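Local coordinates for farnesyl pyrophosphate synthetase (Staphylococcus aureus, PDB 5H9D), which probably builds heptaprenyl diphosphate by magnesium-dependent prenyl chain elongation, working together with a second, different subunit, at residues 133-136 and 137-140; 164-167 and 168-172. All coordinates share one frame; numbering follows the deposited sequence.

Contact 1: residues 133-136 and 137-140; sequences ISES and IVDV
Four backbone hydrogen bonds tie Ile133, Ser134, Glu135 and Ser136 to the residues four places on. Val140 N donates to Ser136 O at 2.9 Å, and Ile137 N to Ile133 O at 3.1 Å. The two between them, Val138 N to Ser134 O and Asp139 N to Glu135 O, also measure 3.1 Å, so the helix is regular here. Both serines and Glu135 find their polar partners outside this stretch. Ser136 keeps OG beside its own backbone N (chi1 -68°), a position from which the hydroxyl bonds back to the carbonyl of Leu132; Ser134, its first torsion turned the other way (chi1 74°), bonds back to the carbonyl of Gln131, which lets a small polar residue sit buried in the helix wall. Glu135 sends OE2 to a salt bridge with Arg15 of the partner subunit, which offsets its charge; Asp139 OD1, a like charge, stands 5.9 Å from Glu135 OE2, not in contact. Apolar contact between the segments is light: Ile137 CG1 lies alongside Ile133 CG2 at 4.4 Å, one turn apart. These branched side chains suit different neighbours, Ile133 resting on Ile175 and Val179 of helix 158-183, Ile137 and Val138 on Ala79 and Leu76 of the partner subunit. These are two regular turns of alpha helix in the all-helical polyprenyl synthase fold, on a helix that packs on helix 158-183 with one face and on the partner subunit with another.

Contact 2: residues 164-167 and 168-172; sequences RINR and KTALL
Lys168 swings CG opposite its backbone N (chi1 164°) and stays extended as far as CE, which draws its methylenes past the carbonyl of Arg164; CD lies 4.1 Å from Arg164 O. Asn166 also turns CG opposite its N (chi1 173°), and the amide OD1 then stands 3.9 Å from the methyl CB of Ala170, a single carbon that also lies 3.6 Å from Asn166 O, close to the preceding turn. Leu171 sets branch CD2 alongside Arg167, 3.8 Å from Arg167 CA, with Arg167 CB beyond. The backbone beneath is not a uniform alpha helix but carries a wider pi-type turn, a pi-bulge within helix 158-183 of the polyprenyl synthase bundle. There Ile165 O takes two donors: Ala170 N, five residues on, at 3.1 Å in the carbonyl plane and almost straight (177°), and Thr169 N at 3.2 Å from above that plane. Leu171 N likewise reaches back five residues to Asn166 O, at 2.8 Å, whereas Lys168 N keeps the alpha pattern with Arg164 O. Buried Thr169 satisfies OG1 on Gln206 of helix 188-215, while the guanidinium of buried Arg164 makes a salt bridge to Asp150 and bonds to the carbonyl of Ile234.

Contact 1 comes first along the chain, on helix 127-150, and contact 2 follows on the next helix, 158-183; their centres lie about 10 Å apart. The two helices run antiparallel here and pack directly: Leu171 CD2 stands 3.9 Å from Asp139 CB and also meets the carbonyl of Ser136, while Val140 and the backbone of Asp139 lie against Arg167. One side of contact 1 thus faces contact 2 and another meets the partner subunit, whereas contact 2, untouched by that subunit, also borders helix 188-215. Together they are neighbouring layers of the bundle, helix 127-150 at the interface with the second subunit and helix 158-183 behind it.

Contact 1: residues 133-136 and 137-140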
ATOM      1  N   ILE A 133       7.787   9.868  -0.811  1.00 70.73           N
ATOM      2  CA  ILE A 133       6.768   8.913  -0.396  1.00 69.29           C
ATOM      3  C   ILE A 133       6.323   7.961  -1.517  1.00 70.00           C
ATOM      4  O   ILE A 133       6.070   6.780  -1.269  1.00 70.27           O
ATOM      5  CB  ILE A 133       5.518   9.637   0.142  1.00 67.60           C
ATOM      6  CG1 ILE A 133       5.910  10.530   1.324  1.00 67.60           C
ATOM      7  CG2 ILE A 133       4.464   8.625   0.528  1.00 65.80           C
ATOM      8  CD1 ILE A 133       4.743  11.192   2.030  1.00 65.51           C
ATOM      9  N   SER A 134       6.232   8.472  -2.743  1.00 69.82           N
ATOM     10  CA  SER A 134       5.774   7.667  -3.864  1.00 70.58           C
ATOM     11  C   SER A 134       6.752   6.585  -4.318  1.00 70.73           C
ATOM     12  O   SER A 134       6.345   5.450  -4.533  1.00 70.35           O
ATOM     13  CB  SER A 134       5.396   8.575  -5.038  1.00 72.46           C
ATOM     14  OG  SER A 134       6.548   9.105  -5.666  1.00 75.97           O
ATOM     15  N   GLU A 135       8.033   6.925  -4.461  1.00 71.75           N
ATOM     16  CA  GLU A 135       9.051   5.941  -4.868  1.00 72.14           C
ATOM     17  C   GLU A 135       9.200   4.853  -3.783  1.00 71.00           C
ATOM     18  O   GLU A 135       9.514   3.693  -4.064  1.00 69.14           O
ATOM     19  CB  GLU A 135      10.399   6.633  -5.100  1.00 73.94           C
ATOM     20  CG  GLU A 135      11.191   6.060  -6.279  1.00 77.35           C
ATOM     21  CD  GLU A 135      10.585   6.443  -7.624  1.00 80.71           C
ATOM     22  OE1 GLU A 135      10.373   7.661  -7.874  1.00 81.95           O
ATOM     23  OE2 GLU A 135      10.323   5.532  -8.437  1.00 81.30           O
ATOM     24  N   SER A 136       8.961   5.254  -2.538  1.00 70.55           N
ATOM     25  CA  SER A 136       9.021   4.348  -1.404  1.00 69.37           C
ATOM     26  C   SER A 136       7.875   3.355  -1.462  1.00 67.43           C
ATOM     27  O   SER A 136       8.067   2.187  -1.155  1.00 67.13           O
ATOM     28  CB  SER A 136       8.954   5.130  -0.096  1.00 69.45           C
ATOM     29  OG  SER A 136      10.130   5.904   0.074  1.00 72.49           O
ATOM     30  N   ILE A 137       6.689   3.817  -1.860  1.00 66.01           N
ATOM     31  CA  ILE A 137       5.537   2.931  -1.941  1.00 64.21           C
ATOM     32  C   ILE A 137       5.776   1.936  -3.040  1.00 64.25           C
ATOM     33  O   ILE A 137       5.386   0.772  -2.927  1.00 64.21           O
ATOM     34  CB  ILE A 137       4.217   3.691  -2.194  1.00 64.27           C
ATOM     35  CG1 ILE A 137       3.867   4.538  -0.959  1.00 65.29           C
ATOM     36  CG2 ILE A 137       3.094   2.710  -2.481  1.00 61.84           C
ATOM     37  CD1 ILE A 137       2.384   4.901  -0.837  1.00 65.11           C
ATOM     38  N   VAL A 138       6.441   2.389  -4.101  1.00 64.38           N
ATOM     39  CA  VAL A 138       6.769   1.503  -5.220  1.00 63.76           C
ATOM     40  C   VAL A 138       7.702   0.386  -4.728  1.00 63.47           C
ATOM     41  O   VAL A 138       7.534  -0.779  -5.101  1.00 63.28           O
ATOM     42  CB  VAL A 138       7.526   2.235  -6.365  1.00 63.30           C
ATOM     43  CG1 VAL A 138       7.558   1.351  -7.602  1.00 61.71           C
ATOM     44  CG2 VAL A 138       6.894   3.553  -6.672  1.00 62.58           C
ATOM     45  N   ASP A 139       8.690   0.750  -3.906  1.00 62.74           N
ATOM     46  CA  ASP A 139       9.641  -0.227  -3.387  1.00 63.97           C
ATOM     47  C   ASP A 139       8.939  -1.171  -2.454  1.00 63.19           C
ATOM     48  O   ASP A 139       9.267  -2.367  -2.398  1.00 63.90           O
ATOM     49  CB  ASP A 139      10.805   0.450  -2.651  1.00 66.25           C
ATOM     50  CG  ASP A 139      11.538   1.472  -3.517  1.00 68.34           C
ATOM     51  OD1 ASP A 139      11.831   1.193  -4.702  1.00 67.96           O
ATOM     52  OD2 ASP A 139      11.823   2.567  -3.003  1.00 70.58           O
ATOM     53  N   VAL A 140       7.965  -0.643  -1.724  1.00 60.72           N
ATOM     54  CA  VAL A 140       7.238  -1.498  -0.827  1.00 60.42           C
ATOM     55  C   VAL A 140       6.597  -2.568  -1.661  1.00 60.76           C
ATOM     56  O   VAL A 140       6.804  -3.740  -1.420  1.00 62.07           O
ATOM     57  CB  VAL A 140       6.144  -0.763  -0.051  1.00 59.85           C
ATOM     58  CG1 VAL A 140       5.346  -1.780   0.749  1.00 58.57           C
ATOM     59  CG2 VAL A 140       6.754   0.252   0.890  1.00 56.88           C
TER

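Contact 2: residues 164-167 and 168-172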
ATOM      1  N   ARG A 164      14.407  -7.390   2.487  1.00 61.98           N
ATOM      2  CA  ARG A 164      12.992  -7.723   2.349  1.00 61.13           C
ATOM      3  C   ARG A 164      12.145  -7.141   3.464  1.00 60.99           C
ATOM      4  O   ARG A 164      10.984  -6.802   3.228  1.00 63.25           O
ATOM      5  CB  ARG A 164      12.794  -9.254   2.293  1.00 63.08           C
ATOM      6  CG  ARG A 164      11.405  -9.745   1.807  1.00 66.08           C
ATOM      7  CD  ARG A 164      11.405 -11.251   1.412  1.00 68.08           C
ATOM      8  NE  ARG A 164      11.341 -12.125   2.588  1.00 71.03           N
ATOM      9  CZ  ARG A 164      12.111 -13.199   2.788  1.00 71.60           C
ATOM     10  NH1 ARG A 164      13.016 -13.564   1.885  1.00 72.35           N
ATOM     11  NH2 ARG A 164      12.004 -13.891   3.914  1.00 70.89           N
ATOM     12  N   ILE A 165      12.678  -7.029   4.679  1.00 58.51           N
ATOM     13  CA  ILE A 165      11.859  -6.458   5.743  1.00 58.03           C
ATOM     14  C   ILE A 165      12.033  -4.951   5.774  1.00 58.20           C
ATOM     15  O   ILE A 165      11.322  -4.226   6.468  1.00 55.95           O
ATOM     16  CB  ILE A 165      12.163  -7.076   7.132  1.00 56.75           C
ATOM     17  CG1 ILE A 165      13.576  -6.764   7.559  1.00 53.54           C
ATOM     18  CG2 ILE A 165      11.915  -8.580   7.087  1.00 57.30           C
ATOM     19  CD1 ILE A 165      13.822  -7.178   8.940  1.00 53.70           C
ATOM     20  N   ASN A 166      12.987  -4.483   4.987  1.00 60.12           N
ATOM     21  CA  ASN A 166      13.224  -3.065   4.870  1.00 61.95           C
ATOM     22  C   ASN A 166      12.121  -2.449   3.991  1.00 63.65           C
ATOM     23  O   ASN A 166      11.495  -1.449   4.363  1.00 62.68           O
ATOM     24  CB  ASN A 166      14.571  -2.811   4.233  1.00 61.97           C
ATOM     25  CG  ASN A 166      14.780  -1.352   3.939  1.00 63.97           C
ATOM     26  OD1 ASN A 166      14.776  -0.517   4.858  1.00 61.62           O
ATOM     27  ND2 ASN A 166      14.940  -1.019   2.653  1.00 64.12           N
ATOM     28  N   ARG A 167      11.886  -3.042   2.818  1.00 66.12           N
ATOM     29  CA  ARG A 167      10.848  -2.552   1.910  1.00 67.40           C
ATOM     30  C   ARG A 167       9.462  -2.845   2.501  1.00 67.80           C
ATOM     31  O   ARG A 167       8.587  -1.968   2.569  1.00 68.65           O
ATOM     32  CB  ARG A 167      10.942  -3.237   0.551  1.00 69.83           C
ATOM     33  CG  ARG A 167      12.248  -3.069  -0.190  1.00 73.98           C
ATOM     34  CD  ARG A 167      12.372  -4.162  -1.254  1.00 76.58           C
ATOM     35  NE  ARG A 167      13.760  -4.368  -1.645  1.00 82.00           N
ATOM     36  CZ  ARG A 167      14.414  -3.630  -2.543  1.00 83.98           C
ATOM     37  NH1 ARG A 167      13.799  -2.628  -3.178  1.00 82.64           N
ATOM     38  NH2 ARG A 167      15.705  -3.874  -2.773  1.00 84.39           N
ATOM     39  N   LYS A 168       9.274  -4.087   2.923  1.00 66.90           N
ATOM     40  CA  LYS A 168       8.018  -4.546   3.499  1.00 66.86           C
ATOM     41  C   LYS A 168       7.506  -3.806   4.745  1.00 66.52           C
ATOM     42  O   LYS A 168       6.302  -3.568   4.849  1.00 68.11           O
ATOM     43  CB  LYS A 168       8.150  -6.051   3.793  1.00 69.76           C
ATOM     44  CG  LYS A 168       7.130  -6.699   4.743  1.00 70.71           C
ATOM     45  CD  LYS A 168       7.526  -8.175   4.972  1.00 73.73           C
ATOM     46  CE  LYS A 168       6.964  -8.804   6.258  1.00 75.13           C
ATOM     47  NZ  LYS A 168       5.495  -9.146   6.231  1.00 76.16           N
ATOM     48  N   THR A 169       8.384  -3.405   5.666  1.00 63.78           N
ATOM     49  CA  THR A 169       7.921  -2.772   6.901  1.00 61.88           C
ATOM     50  C   THR A 169       8.642  -1.529   7.398  1.00 62.18           C
ATOM     51  O   THR A 169       8.010  -0.552   7.798  1.00 64.56           O
ATOM     52  CB  THR A 169       7.948  -3.795   8.054  1.00 60.73           C
ATOM     53  OG1 THR A 169       7.198  -4.946   7.672  1.00 63.59           O
ATOM     54  CG2 THR A 169       7.350  -3.230   9.304  1.00 58.81           C
ATOM     55  N   ALA A 170       9.964  -1.581   7.417  1.00 61.72           N
ATOM     56  CA  ALA A 170      10.781  -0.472   7.895  1.00 61.26           C
ATOM     57  C   ALA A 170      10.572   0.847   7.128  1.00 61.20           C
ATOM     58  O   ALA A 170      10.498   1.935   7.717  1.00 59.79           O
ATOM     59  CB  ALA A 170      12.255  -0.882   7.849  1.00 60.19           C
ATOM     60  N   LEU A 171      10.456   0.717   5.812  1.00 61.51           N
ATOM     61  CA  LEU A 171      10.288   1.840   4.899  1.00 61.61           C
ATOM     62  C   LEU A 171       9.156   2.800   5.200  1.00 61.23           C
ATOM     63  O   LEU A 171       9.290   3.986   4.973  1.00 63.09           O
ATOM     64  CB  LEU A 171      10.129   1.295   3.492  1.00 61.23           C
ATOM     65  CG  LEU A 171      10.769   2.091   2.379  1.00 61.02           C
ATOM     66  CD1 LEU A 171      12.086   2.645   2.864  1.00 59.51           C
ATOM     67  CD2 LEU A 171      10.946   1.169   1.156  1.00 58.14           C
ATOM     68  N   LEU A 172       8.038   2.303   5.707  1.00 61.47           N
ATOM     69  CA  LEU A 172       6.921   3.187   6.015  1.00 59.98           C
ATOM     70  C   LEU A 172       7.033   3.767   7.426  1.00 58.78           C
ATOM     71  O   LEU A 172       6.320   4.702   7.777  1.00 59.52           O
ATOM     72  CB  LEU A 172       5.584   2.445   5.845  1.00 62.63           C
ATOM     73  CG  LEU A 172       4.370   3.289   5.412  1.00 64.35           C
ATOM     74  CD1 LEU A 172       4.603   3.875   4.007  1.00 64.11           C
ATOM     75  CD2 LEU A 172       3.137   2.421   5.406  1.00 64.65           C
TER